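Local coordinates for UPF0135 protein SA1388 (Staphylococcus aureus subsp. aureus, PDB 3LNL) that is of unknown function but binds a pair of zinc ions in each subunit of a toroidal NIF3-family homohexamer whose two entrances are capped by PII-like domains, at residues B[112-116]-B[332-336]; B[287-291]-B[305-310]; B[122-128]-B[243-249]; B[337-341]-B[357-362]; B[26-32]-B[98-104]. The protein carries 2 engineered substitutions. Where two conformers were deposited one is given. Residues are numbered along the deposited sequence.

A metal site built from distant parts of a chain ties separate sheets together, and SA1388, two NIF3 domains flanking an inserted PII-like domain, is a worked example. Contact 5 comes first along the chain and contact 4 last, and both reach the five-stranded sheet of strands 30-32, 97-100 and 357-359; their centres are about 17 Å apart. Contacts 2 and 3, with centres about 16 Å apart, reach the other sheet. Contact 1, whose loop encloses contacts 3 and then 2, touches contacts 2, 3 and 4, its centre about 12 to 13 Å from theirs, and carries Glu-333 of the dinuclear zinc site. Residues from the N-terminal and C-terminal NIF3 parts thus meet at the metal centre.

Contact 1 (B[112-116]-B[332-336]). With ZN (zinc ion), chain F; ZN (zinc ion), chain G.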
# COMPACT_ATOMS: atom_id res chain seq x y z
N VAL B 112 -8.68 27.72 17.03
CA VAL B 112 -7.30 28.19 17.23
C VAL B 112 -6.90 29.37 16.28
O VAL B 112 -6.27 30.37 16.68
CB VAL B 112 -6.30 27.00 17.07
CG1 VAL B 112 -4.85 27.44 17.17
CG2 VAL B 112 -6.61 25.91 18.13
N ASN B 113 -7.30 29.24 15.04
CA ASN B 113 -6.93 30.22 14.02
C ASN B 113 -7.70 31.50 14.05
O ASN B 113 -7.10 32.56 13.90
CB ASN B 113 -6.86 29.55 12.67
CG ASN B 113 -5.83 28.45 12.69
OD1 ASN B 113 -4.69 28.71 13.05
ND2 ASN B 113 -6.24 27.20 12.44
N MET B 114 -8.99 31.43 14.39
CA MET B 114 -9.75 32.66 14.72
C MET B 114 -9.11 33.35 15.91
O MET B 114 -8.94 34.57 15.88
CB MET B 114 -11.22 32.35 14.98
CG MET B 114 -12.02 33.48 15.62
SD MET B 114 -12.13 34.85 14.47
CE MET B 114 -13.28 34.19 13.26
N MET B 115 -8.74 32.58 16.95
CA MET B 115 -8.08 33.13 18.14
C MET B 115 -6.76 33.80 17.82
O MET B 115 -6.48 34.92 18.29
CB MET B 115 -7.84 32.04 19.18
CG MET B 115 -9.13 31.53 19.82
SD MET B 115 -8.78 30.03 20.68
CE MET B 115 -10.45 29.39 21.04
N LEU B 116 -5.94 33.14 17.02
CA LEU B 116 -4.69 33.73 16.56
C LEU B 116 -4.90 35.05 15.81
O LEU B 116 -4.28 36.06 16.12
CB LEU B 116 -3.89 32.72 15.72
CG LEU B 116 -3.18 31.66 16.56
CD1 LEU B 116 -2.71 30.50 15.63
CD2 LEU B 116 -2.00 32.27 17.41
N SER B 332 2.80 29.08 19.80
CA SER B 332 1.79 30.11 19.73
C SER B 332 0.35 29.61 19.71
O SER B 332 -0.54 30.40 19.98
CB SER B 332 2.04 31.08 18.61
OG SER B 332 3.19 31.87 18.86
N GLU B 333 0.12 28.32 19.51
CA GLU B 333 -1.21 27.76 19.83
C GLU B 333 -1.65 27.94 21.29
O GLU B 333 -2.82 27.72 21.60
CB GLU B 333 -1.26 26.29 19.45
CG GLU B 333 -1.18 26.03 17.98
CD GLU B 333 -1.56 24.64 17.66
OE1 GLU B 333 -2.70 24.45 17.20
OE2 GLU B 333 -0.76 23.73 17.95
N TYR B 334 -0.74 28.37 22.17
CA TYR B 334 -1.12 28.58 23.59
C TYR B 334 -2.22 29.59 23.78
O TYR B 334 -2.85 29.61 24.83
CB TYR B 334 0.09 29.04 24.46
CG TYR B 334 0.37 30.51 24.30
CD1 TYR B 334 -0.27 31.42 25.11
CD2 TYR B 334 1.23 31.00 23.30
CE1 TYR B 334 -0.08 32.79 24.97
CE2 TYR B 334 1.47 32.41 23.17
CZ TYR B 334 0.80 33.28 24.00
OH TYR B 334 0.94 34.64 23.90
N VAL B 335 -2.51 30.40 22.75
CA VAL B 335 -3.62 31.33 22.82
C VAL B 335 -4.93 30.61 23.05
O VAL B 335 -5.90 31.24 23.45
CB VAL B 335 -3.77 32.25 21.51
CG1 VAL B 335 -2.51 33.12 21.34
CG2 VAL B 335 -4.04 31.41 20.26
N MET B 336 -5.03 29.32 22.77
CA MET B 336 -6.34 28.66 22.96
C MET B 336 -6.70 28.44 24.44
O MET B 336 -7.82 28.07 24.74
CB MET B 336 -6.52 27.38 22.13
CG MET B 336 -5.54 26.25 22.31
SD MET B 336 -5.31 25.57 23.97
CE MET B 336 -6.96 24.85 24.24
ZN ZN F . -0.48 21.71 17.58
ZN ZN G . -3.66 22.85 16.57
O HOH W 1 0.09 19.57 17.25
O HOH W 2 -0.31 21.76 15.36
O HOH W 3 -2.48 21.17 16.98
O HOH W 4 -2.34 22.72 14.83
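A short 3-10 turn brings the bridging carboxylate of the dinuclear zinc site of this NIF3-family protein against the start of helix 112-119, an example of a metal ligand borne on a turn that packs on apolar side chains. Val-112 opens that helix with its side chain facing the other segment: CG1 lies 3.7 Å from Glu-333 OE1, and CG2 packs on Met-336 CB at 4.3 Å. Asn-113 turns away, and its OD1 accepts a hydrogen bond from Gly-287 N in the loop beside the metal site. One turn from Val-112, Met-115 places SD 3.6 Å from Met-336 CA, with CB 4.0 Å from Val-335 CG2. Leu-116 completes the apolar surface, its CD2 lying 3.6 Å from Val-335 CG2 and 3.5 Å from Ser-332 O. His-68 and Asp-106 share the chain G zinc with Glu-333, His-69 and His-330 the chain F zinc. Glu-333 joins the two metals, OE1 binding the chain G zinc at 2.0 Å and OE2 the chain F zinc at 2.1 Å.

Contact 2 (B[287-291]-B[305-310])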
# COMPACT_ATOMS: atom_id res chain seq x y z
N GLY B 287 -2.17 27.74 12.82
CA GLY B 287 -1.34 27.60 14.01
C GLY B 287 -0.90 26.18 14.17
O GLY B 287 -1.60 25.29 13.77
N GLY B 288 0.27 25.99 14.77
CA GLY B 288 0.82 24.66 14.99
C GLY B 288 1.91 24.36 13.97
O GLY B 288 3.00 24.97 14.02
N SER B 289 1.64 23.41 13.13
CA SER B 289 2.59 22.98 12.09
C SER B 289 1.80 22.87 10.79
O SER B 289 1.27 21.80 10.48
CB SER B 289 3.20 21.62 12.41
OG SER B 289 4.17 21.28 11.39
N GLY B 290 1.71 23.97 10.05
CA GLY B 290 0.87 24.00 8.83
C GLY B 290 1.58 24.00 7.51
O GLY B 290 0.96 24.19 6.46
N ILE B 291 2.89 23.76 7.55
CA ILE B 291 3.63 23.71 6.32
C ILE B 291 3.06 22.54 5.53
O ILE B 291 2.74 21.49 6.10
CB ILE B 291 5.18 23.62 6.52
CG1 ILE B 291 5.73 24.95 7.05
CG2 ILE B 291 5.86 23.22 5.20
CD1 ILE B 291 5.63 26.14 6.01
N PHE B 305 1.97 33.41 4.72
CA PHE B 305 1.48 32.27 5.39
C PHE B 305 2.14 32.21 6.76
O PHE B 305 3.35 32.13 6.85
CB PHE B 305 1.78 31.02 4.61
CG PHE B 305 1.19 29.77 5.21
CD1 PHE B 305 -0.19 29.58 5.25
CD2 PHE B 305 2.02 28.80 5.80
CE1 PHE B 305 -0.74 28.42 5.78
CE2 PHE B 305 1.48 27.65 6.37
CZ PHE B 305 0.10 27.46 6.36
N VAL B 306 1.33 32.25 7.81
CA VAL B 306 1.80 32.27 9.19
C VAL B 306 1.54 30.93 9.84
O VAL B 306 0.38 30.42 9.83
CB VAL B 306 1.07 33.35 10.02
CG1 VAL B 306 1.53 33.31 11.50
CG2 VAL B 306 1.28 34.75 9.39
N THR B 307 2.60 30.33 10.38
CA THR B 307 2.49 29.02 11.01
C THR B 307 3.64 28.80 12.00
O THR B 307 4.36 29.75 12.33
CB THR B 307 2.43 27.89 9.93
OG1 THR B 307 1.93 26.69 10.52
CG2 THR B 307 3.80 27.59 9.26
N GLY B 308 3.80 27.58 12.47
CA GLY B 308 4.94 27.19 13.32
C GLY B 308 5.70 26.02 12.76
O GLY B 308 5.30 25.47 11.73
N ASP B 309 6.80 25.67 13.44
CA ASP B 309 7.66 24.50 13.14
C ASP B 309 8.16 24.52 11.68
O ASP B 309 8.19 23.49 11.04
CB ASP B 309 6.90 23.16 13.36
CG ASP B 309 6.81 22.71 14.82
OD1 ASP B 309 7.55 23.19 15.68
OD2 ASP B 309 5.98 21.79 15.11
N ILE B 310 8.54 25.69 11.16
CA ILE B 310 9.05 25.75 9.78
C ILE B 310 10.50 25.26 9.75
O ILE B 310 11.33 25.67 10.59
CB ILE B 310 8.93 27.14 9.17
CG1 ILE B 310 7.48 27.66 9.33
CG2 ILE B 310 9.36 27.09 7.70
CD1 ILE B 310 7.17 29.02 8.73
O HOH W 5 4.91 23.35 9.85
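Ile-291, Thr-307 and Phe-305 lose more surface here than the other residues, and together they explain how a glycine-rich loop is seated on the end of a strand. Ile-291 is the apolar plug: its CG1 sits 3.9 Å from Thr-307 CG2 and 4.0 Å from Ile-310 CG1, while CD1 approaches Phe-305 CE2 at 4.4 Å. Thr-307 supplies the direct polar tie, because Gly-290 N donates to Thr-307 OG1 at 2.8 Å, and the same hydroxyl is hydrogen-bonded to Ile-286 O just before the loop. Phe-305 lies beside Gly-290, its CZ 3.4 Å from Gly-290 O. The fit depends on missing side chains. A CB on Gly-290 would collide with Thr-307 OG1, and one on Gly-308 would strike Gly-288 O, which lies 3.0 Å from Gly-308 CA. A water links the two segments, donating to Gly-308 O at 2.9 Å, accepting from Ile-291 N at 3.1 Å and bonding Ser-289 OG at 2.7 Å. Asp-309, in the turn that follows, hydrogen-bonds through OD2 to the zinc ligand His-330 and through OD1 to His-312 N of a second subunit. Strands 279-285 and 304-307 are parallel neighbours joined through helix 294-299, so this is a beta-alpha-beta crossover whose loop, following the first strand, borders the dinuclear zinc site.

Contact 3 (B[122-128]-B[243-249]); sequences LKNISII and GVMAEVD
Two antiparallel strands interrupted by a beta bulge join the chain on either side of a 114-residue excursion, consistent with the PII-like domain inserted between the NIF3 domains. The axes of strands 125-127 and 244-248 approach to 4.5 Å, with their N-to-C directions 165° apart. Lys-123 pairs with Glu-247 and Ser-126 with Met-245, both hydrogen-bonded pairs with side chains on one face; the register slips by one between them, with Asn-124 at phi/psi 52/49°. Ile-127 lies opposite Val-244 in a non-hydrogen-bonded pair (CA to CA 4.3 Å), their side chains diverging. Five main-chain hydrogen bonds cross the join: Lys-123 N gives to Glu-247 O (2.8 Å) and Glu-247 N to Lys-123 O (2.9 Å), Ser-126 N to Met-245 O (2.9 Å) and Met-245 N to Ser-126 O (2.7 Å), and Ile-128 N to Gly-243 O (3.0 Å). Val-244, Ala-246 and Val-248 instead bond through their backbones to strand 279-285. Gly-243, at 111/166°, has a conformation that calls for glycine. Ile-125 (m, t) rests CG1 on Ala-246 CB and CG2 on Val-244 CB, each at 3.7 Å, and Leu-122 CD2 meets Val-248 CG1 at 3.7 Å. Lys-123 NZ stays 4.4 Å from Asp-249 OD2, beyond a salt bridge. Over the bulge, with Glu-247 chi1 near -2°, Asn-124 ND2 donates to Glu-247 OE2 at a very short 2.3 Å.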
# COMPACT_ATOMS: atom_id res chain seq x y z
N LEU B 122 -6.29 41.34 13.58
CA LEU B 122 -6.66 41.30 12.17
C LEU B 122 -8.15 41.46 12.00
O LEU B 122 -8.91 41.28 12.96
CB LEU B 122 -6.21 40.02 11.50
CG LEU B 122 -4.72 39.70 11.70
CD1 LEU B 122 -4.35 38.38 11.02
CD2 LEU B 122 -3.82 40.87 11.26
N LYS B 123 -8.55 41.82 10.78
CA LYS B 123 -9.93 42.07 10.39
C LYS B 123 -10.34 41.07 9.32
O LYS B 123 -9.48 40.37 8.76
CB LYS B 123 -10.09 43.47 9.79
CG LYS B 123 -9.71 44.64 10.70
CD LYS B 123 -10.62 44.74 11.92
CE LYS B 123 -10.32 45.95 12.76
NZ LYS B 123 -11.28 46.00 13.86
N ASN B 124 -11.64 41.04 9.04
CA ASN B 124 -12.23 40.28 7.93
C ASN B 124 -11.79 38.83 7.94
O ASN B 124 -11.31 38.31 6.95
CB ASN B 124 -11.91 40.98 6.58
CG ASN B 124 -12.57 42.36 6.48
OD1 ASN B 124 -13.64 42.59 7.05
ND2 ASN B 124 -11.93 43.29 5.78
N ILE B 125 -11.90 38.21 9.11
CA ILE B 125 -11.35 36.90 9.32
C ILE B 125 -12.34 35.85 8.82
O ILE B 125 -13.51 35.87 9.21
CB ILE B 125 -11.10 36.64 10.82
CG1 ILE B 125 -10.16 37.70 11.41
CG2 ILE B 125 -10.43 35.24 11.02
CD1 ILE B 125 -10.09 37.71 12.95
N SER B 126 -11.92 34.96 7.94
CA SER B 126 -12.76 33.81 7.61
C SER B 126 -12.00 32.52 7.46
O SER B 126 -10.81 32.50 7.09
CB SER B 126 -13.64 34.07 6.39
OG SER B 126 -12.90 34.29 5.26
N ILE B 127 -12.75 31.44 7.71
CA ILE B 127 -12.27 30.10 7.60
C ILE B 127 -11.87 29.84 6.16
O ILE B 127 -12.55 30.29 5.23
CB ILE B 127 -13.36 29.06 8.04
CG1 ILE B 127 -13.54 29.13 9.57
CG2 ILE B 127 -12.98 27.63 7.58
CD1 ILE B 127 -12.33 28.55 10.40
N ILE B 128 -10.76 29.11 6.00
CA ILE B 128 -10.33 28.61 4.68
C ILE B 128 -10.14 27.09 4.75
O ILE B 128 -10.26 26.45 5.83
CB ILE B 128 -9.02 29.32 4.15
CG1 ILE B 128 -7.90 29.17 5.16
CG2 ILE B 128 -9.31 30.79 3.78
CD1 ILE B 128 -6.56 29.70 4.70
N GLY B 243 -7.51 26.66 9.06
CA GLY B 243 -6.90 27.94 8.83
C GLY B 243 -7.95 29.02 8.70
O GLY B 243 -9.14 28.76 8.54
N VAL B 244 -7.47 30.26 8.77
CA VAL B 244 -8.23 31.44 8.41
C VAL B 244 -7.45 32.31 7.45
O VAL B 244 -6.20 32.32 7.45
CB VAL B 244 -8.62 32.30 9.65
CG1 VAL B 244 -9.64 31.52 10.54
CG2 VAL B 244 -7.38 32.82 10.44
N MET B 245 -8.19 33.09 6.66
CA MET B 245 -7.62 34.21 5.91
C MET B 245 -8.13 35.44 6.60
O MET B 245 -9.30 35.50 6.93
CB MET B 245 -8.07 34.23 4.42
CG MET B 245 -7.29 35.23 3.55
SD MET B 245 -5.61 34.61 3.10
CE MET B 245 -6.06 33.23 1.99
N ALA B 246 -7.27 36.45 6.76
CA ALA B 246 -7.67 37.71 7.33
C ALA B 246 -6.79 38.82 6.74
O ALA B 246 -5.93 38.56 5.89
CB ALA B 246 -7.50 37.64 8.83
N GLU B 247 -7.02 40.06 7.18
CA GLU B 247 -6.22 41.20 6.72
C GLU B 247 -5.79 42.11 7.86
O GLU B 247 -6.46 42.19 8.91
CB GLU B 247 -6.91 42.07 5.63
CG GLU B 247 -8.20 41.65 5.15
CD GLU B 247 -8.85 42.72 4.28
OE1 GLU B 247 -8.37 43.00 3.15
OE2 GLU B 247 -9.81 43.35 4.77
N VAL B 248 -4.67 42.79 7.63
CA VAL B 248 -4.24 43.86 8.52
C VAL B 248 -5.10 45.03 8.20
O VAL B 248 -5.67 45.11 7.09
CB VAL B 248 -2.74 44.20 8.39
CG1 VAL B 248 -1.94 43.09 9.03
CG2 VAL B 248 -2.33 44.38 6.92
N ASP B 249 -5.30 45.88 9.21
CA ASP B 249 -6.06 47.11 9.08
C ASP B 249 -5.48 47.95 7.96
O ASP B 249 -6.21 48.42 7.07
CB ASP B 249 -5.95 47.94 10.37
CG ASP B 249 -6.80 47.38 11.51
OD1 ASP B 249 -6.46 47.59 12.70
OD2 ASP B 249 -7.83 46.74 11.20

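Contact 4 (B[337-341]-B[357-362]); sequences KEGLK and VEASTI
Lys-337, in an m, t, m, t conformation, lays its aliphatic chain along Ala-359 and Ser-360, with CB 4.0 Å from Ala-359 CB and CD 4.4 Å from Ser-360 CB, and ends with NZ donating to Ser-360 O at 3.0 Å. Helix 337-341 runs antiparallel to strand 357-359, axes 7.3 Å apart at closest approach, N-to-C directions 164° apart, and Lys-337 is nearest to Ala-359 (CA to CA 5.0 Å). One turn on, Lys-341 extends (all t), its CG 3.9 Å from Val-357 CG1. Ala-359 CB nestles 3.6 Å from Lys-337 O and 3.5 Å from Glu-338 CD. Beyond the strand, Ser-360 OG accepts from Ile-362 N at 3.2 Å, an ST turn, and bonds to Glu-56. A helix thus packs on the strand ending the five-stranded NIF3 sheet within the chain, next to strand 43-46. Ala-359 N and Ser-360 O find polar partners, a water bridging Lys-341 NZ (2.6 Å) and Ala-359 N (2.8 Å), so the lysines give both apolar cover and polar contacts.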
# COMPACT_ATOMS: atom_id res chain seq x y z
N LYS B 337 -5.77 28.64 25.37
CA LYS B 337 -6.10 28.41 26.76
C LYS B 337 -7.10 29.49 27.20
O LYS B 337 -8.19 29.20 27.66
CB LYS B 337 -4.84 28.43 27.65
CG LYS B 337 -3.82 27.33 27.33
CD LYS B 337 -2.67 27.26 28.29
CE LYS B 337 -1.85 28.60 28.27
NZ LYS B 337 -0.69 28.40 29.13
N GLU B 338 -6.71 30.75 27.07
CA GLU B 338 -7.61 31.86 27.34
C GLU B 338 -8.77 31.88 26.36
O GLU B 338 -9.90 32.15 26.76
CB GLU B 338 -6.91 33.22 27.29
CG GLU B 338 -5.85 33.44 28.40
CD GLU B 338 -6.42 33.62 29.81
OE1 GLU B 338 -5.58 33.69 30.74
OE2 GLU B 338 -7.65 33.67 30.00
N GLY B 339 -8.53 31.55 25.10
CA GLY B 339 -9.62 31.58 24.14
C GLY B 339 -10.69 30.54 24.47
O GLY B 339 -11.89 30.82 24.36
N LEU B 340 -10.28 29.34 24.81
CA LEU B 340 -11.24 28.29 25.11
C LEU B 340 -11.91 28.55 26.47
O LEU B 340 -13.13 28.27 26.63
CB LEU B 340 -10.59 26.91 25.11
CG LEU B 340 -11.52 25.72 25.41
CD1 LEU B 340 -12.68 25.61 24.29
CD2 LEU B 340 -10.64 24.42 25.52
N LYS B 341 -11.17 29.13 27.41
CA LYS B 341 -11.76 29.55 28.67
C LYS B 341 -12.91 30.52 28.42
O LYS B 341 -13.98 30.36 28.99
CB LYS B 341 -10.77 30.19 29.61
CG LYS B 341 -11.48 30.92 30.82
CD LYS B 341 -10.68 31.99 31.41
CE LYS B 341 -11.41 32.66 32.57
NZ LYS B 341 -10.45 33.28 33.52
N VAL B 357 -14.04 27.99 35.25
CA VAL B 357 -13.14 27.65 34.20
C VAL B 357 -11.94 28.59 34.33
O VAL B 357 -12.13 29.79 34.58
CB VAL B 357 -13.80 27.81 32.83
CG1 VAL B 357 -12.83 27.37 31.72
CG2 VAL B 357 -15.14 27.03 32.75
N GLU B 358 -10.73 28.06 34.25
CA GLU B 358 -9.53 28.90 34.30
C GLU B 358 -8.59 28.42 33.23
O GLU B 358 -8.49 27.22 32.98
CB GLU B 358 -8.84 28.77 35.66
CG GLU B 358 -9.55 29.46 36.79
CD GLU B 358 -8.73 29.41 38.07
OE1 GLU B 358 -7.52 29.70 38.02
OE2 GLU B 358 -9.27 28.99 39.11
N ALA B 359 -7.90 29.35 32.60
CA ALA B 359 -6.85 29.03 31.68
C ALA B 359 -5.55 28.75 32.50
O ALA B 359 -5.20 29.54 33.38
CB ALA B 359 -6.65 30.22 30.77
N SER B 360 -4.91 27.59 32.30
CA SER B 360 -3.61 27.31 32.94
C SER B 360 -2.62 28.41 32.60
O SER B 360 -2.47 28.79 31.45
CB SER B 360 -3.00 25.97 32.47
OG SER B 360 -1.65 25.82 32.98
N THR B 361 -1.97 28.92 33.63
CA THR B 361 -0.99 29.99 33.53
C THR B 361 0.41 29.45 33.26
O THR B 361 1.33 30.23 33.04
CB THR B 361 -0.92 30.78 34.89
OG1 THR B 361 -0.52 29.87 35.95
CG2 THR B 361 -2.28 31.35 35.27
N ILE B 362 0.60 28.14 33.30
CA ILE B 362 1.94 27.60 33.15
C ILE B 362 2.45 27.73 31.69
O ILE B 362 1.78 27.33 30.77
CB ILE B 362 1.98 26.16 33.64
CG1 ILE B 362 1.72 26.18 35.18
CG2 ILE B 362 3.39 25.49 33.33
CD1 ILE B 362 1.37 24.92 35.69
O HOH W 6 -3.28 31.34 30.26
O HOH W 7 -8.21 31.93 33.65

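Contact 5 (B[26-32]-B[98-104]); sequences WDNVGLL and LIAMHTN
Strands 30-32 and 98-100 run antiparallel, their axes 4.5 Å apart at closest approach and crossing at 135°. Gly-30 and Ala-100 form a hydrogen-bonded pair, Gly-30 N giving to Ala-100 O and Ala-100 N to Gly-30 O, each at 2.8 Å; Leu-31 and Ile-99 form the next, non-hydrogen-bonded pair (CA to CA 4.3 Å), and Leu-32 N donates to Leu-98 O at 2.9 Å. Gly-30, with phi 101° and psi -154°, has a backbone that by itself calls for glycine. Past the strand, the second segment enters helix 103-106 with His-102 in the N-cap position. Leu-31 CD1 packs on its pair partner Ile-99 CG1 at 3.8 Å, and Leu-32 CD1 reaches across to CB of Ala-100, whose partner Gly-30 has no side chain, at 3.7 Å. Asp-27 (chi1 t) gathers the helix start: OD1 accepts from His-102 ND1 at 2.8 Å, a His-carboxylate hydrogen bond, while OD2 accepts from Thr-103 OG1 at 2.6 Å and Thr-103 N at 2.8 Å. Trp-26 (chi1 p) sets CH2 3.6 Å from Thr-103 CG2. His-102 in turn packs on the zinc ligands His-68, edge-to-face, and His-69, so the contact backs the metal site. Strand 64-67 flanks strand 97-100 on its other edge, helix 7-17 covers Leu-31 and Ile-99, and Asn-28 ND2 hydrogen-bonds to Ile-72 O and to Thr-77 O of a third subunit.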
# COMPACT_ATOMS: atom_id res chain seq x y z
N TRP B 26 -7.21 10.65 11.67
CA TRP B 26 -6.03 10.17 12.41
C TRP B 26 -5.94 10.69 13.86
O TRP B 26 -5.09 10.24 14.60
CB TRP B 26 -4.71 10.52 11.68
CG TRP B 26 -4.60 11.96 11.30
CD1 TRP B 26 -4.86 12.50 10.06
CD2 TRP B 26 -4.24 13.06 12.15
NE1 TRP B 26 -4.70 13.88 10.11
CE2 TRP B 26 -4.31 14.25 11.37
CE3 TRP B 26 -3.87 13.16 13.48
CZ2 TRP B 26 -4.05 15.50 11.89
CZ3 TRP B 26 -3.59 14.43 14.00
CH2 TRP B 26 -3.68 15.57 13.19
N ASP B 27 -6.76 11.69 14.24
CA ASP B 27 -6.58 12.38 15.50
C ASP B 27 -7.17 11.53 16.65
O ASP B 27 -7.85 10.50 16.40
CB ASP B 27 -7.29 13.73 15.43
CG ASP B 27 -6.73 14.76 16.36
OD1 ASP B 27 -5.85 14.46 17.19
OD2 ASP B 27 -7.23 15.92 16.27
N ASN B 28 -6.85 11.91 17.87
CA ASN B 28 -7.37 11.26 19.06
C ASN B 28 -8.02 12.31 19.94
O ASN B 28 -7.34 13.02 20.68
CB ASN B 28 -6.25 10.54 19.77
CG ASN B 28 -6.76 9.55 20.80
OD1 ASN B 28 -7.82 8.98 20.62
ND2 ASN B 28 -6.05 9.40 21.91
N VAL B 29 -9.35 12.43 19.85
CA VAL B 29 -10.07 13.53 20.52
C VAL B 29 -11.16 13.05 21.44
O VAL B 29 -11.58 11.88 21.39
CB VAL B 29 -10.62 14.60 19.51
CG1 VAL B 29 -9.46 15.31 18.77
CG2 VAL B 29 -11.60 14.00 18.53
N GLY B 30 -11.60 13.94 22.33
CA GLY B 30 -12.66 13.60 23.25
C GLY B 30 -12.14 13.26 24.62
O GLY B 30 -11.08 13.73 25.04
N LEU B 31 -12.91 12.46 25.35
CA LEU B 31 -12.50 12.06 26.73
C LEU B 31 -11.40 11.02 26.60
O LEU B 31 -11.67 9.92 26.19
CB LEU B 31 -13.69 11.48 27.52
CG LEU B 31 -13.39 11.08 28.96
CD1 LEU B 31 -12.93 12.28 29.76
CD2 LEU B 31 -14.61 10.37 29.62
N LEU B 32 -10.16 11.39 26.89
CA LEU B 32 -9.04 10.46 26.73
C LEU B 32 -8.80 9.68 28.01
O LEU B 32 -8.38 8.53 27.99
CB LEU B 32 -7.75 11.20 26.36
CG LEU B 32 -7.79 11.95 24.99
CD1 LEU B 32 -6.37 12.37 24.49
CD2 LEU B 32 -8.56 11.09 23.93
N LEU B 98 -9.37 14.12 31.62
CA LEU B 98 -8.65 14.83 30.58
C LEU B 98 -9.40 14.66 29.27
O LEU B 98 -9.53 13.54 28.78
CB LEU B 98 -7.20 14.32 30.43
CG LEU B 98 -6.42 14.98 29.27
CD1 LEU B 98 -6.27 16.55 29.51
CD2 LEU B 98 -5.05 14.34 29.03
N ILE B 99 -9.82 15.77 28.70
CA ILE B 99 -10.47 15.80 27.39
C ILE B 99 -9.56 16.55 26.40
O ILE B 99 -8.97 17.57 26.76
CB ILE B 99 -11.83 16.60 27.50
CG1 ILE B 99 -12.80 15.85 28.44
CG2 ILE B 99 -12.42 16.94 26.08
CD1 ILE B 99 -13.99 16.78 29.00
N ALA B 100 -9.43 16.02 25.19
CA ALA B 100 -8.65 16.65 24.17
C ALA B 100 -9.60 17.23 23.12
O ALA B 100 -10.44 16.51 22.53
CB ALA B 100 -7.69 15.65 23.46
N MET B 101 -9.46 18.52 22.89
CA MET B 101 -10.15 19.20 21.79
C MET B 101 -9.06 19.63 20.84
O MET B 101 -8.53 20.78 20.95
CB MET B 101 -10.97 20.39 22.34
CG MET B 101 -12.19 19.93 23.20
SD MET B 101 -13.04 21.38 23.82
CE MET B 101 -14.04 21.81 22.36
N HIS B 102 -8.70 18.71 19.93
CA HIS B 102 -7.53 18.90 19.11
C HIS B 102 -7.89 19.45 17.74
O HIS B 102 -8.30 20.61 17.66
CB HIS B 102 -6.67 17.65 19.03
CG HIS B 102 -5.33 17.90 18.44
ND1 HIS B 102 -4.67 16.98 17.65
CD2 HIS B 102 -4.54 19.01 18.48
CE1 HIS B 102 -3.51 17.50 17.25
NE2 HIS B 102 -3.42 18.73 17.73
N THR B 103 -7.83 18.65 16.66
CA THR B 103 -8.04 19.24 15.35
C THR B 103 -9.49 19.75 15.17
O THR B 103 -9.68 20.65 14.39
CB THR B 103 -7.59 18.36 14.18
OG1 THR B 103 -8.29 17.12 14.19
CG2 THR B 103 -6.04 18.12 14.21
N ASN B 104 -10.49 19.23 15.89
CA ASN B 104 -11.81 19.91 15.93
C ASN B 104 -11.74 21.39 16.32
O ASN B 104 -12.46 22.23 15.77
CB ASN B 104 -12.91 19.14 16.72
CG ASN B 104 -12.51 18.78 18.13
OD1 ASN B 104 -11.34 18.43 18.39
ND2 ASN B 104 -13.47 18.89 19.07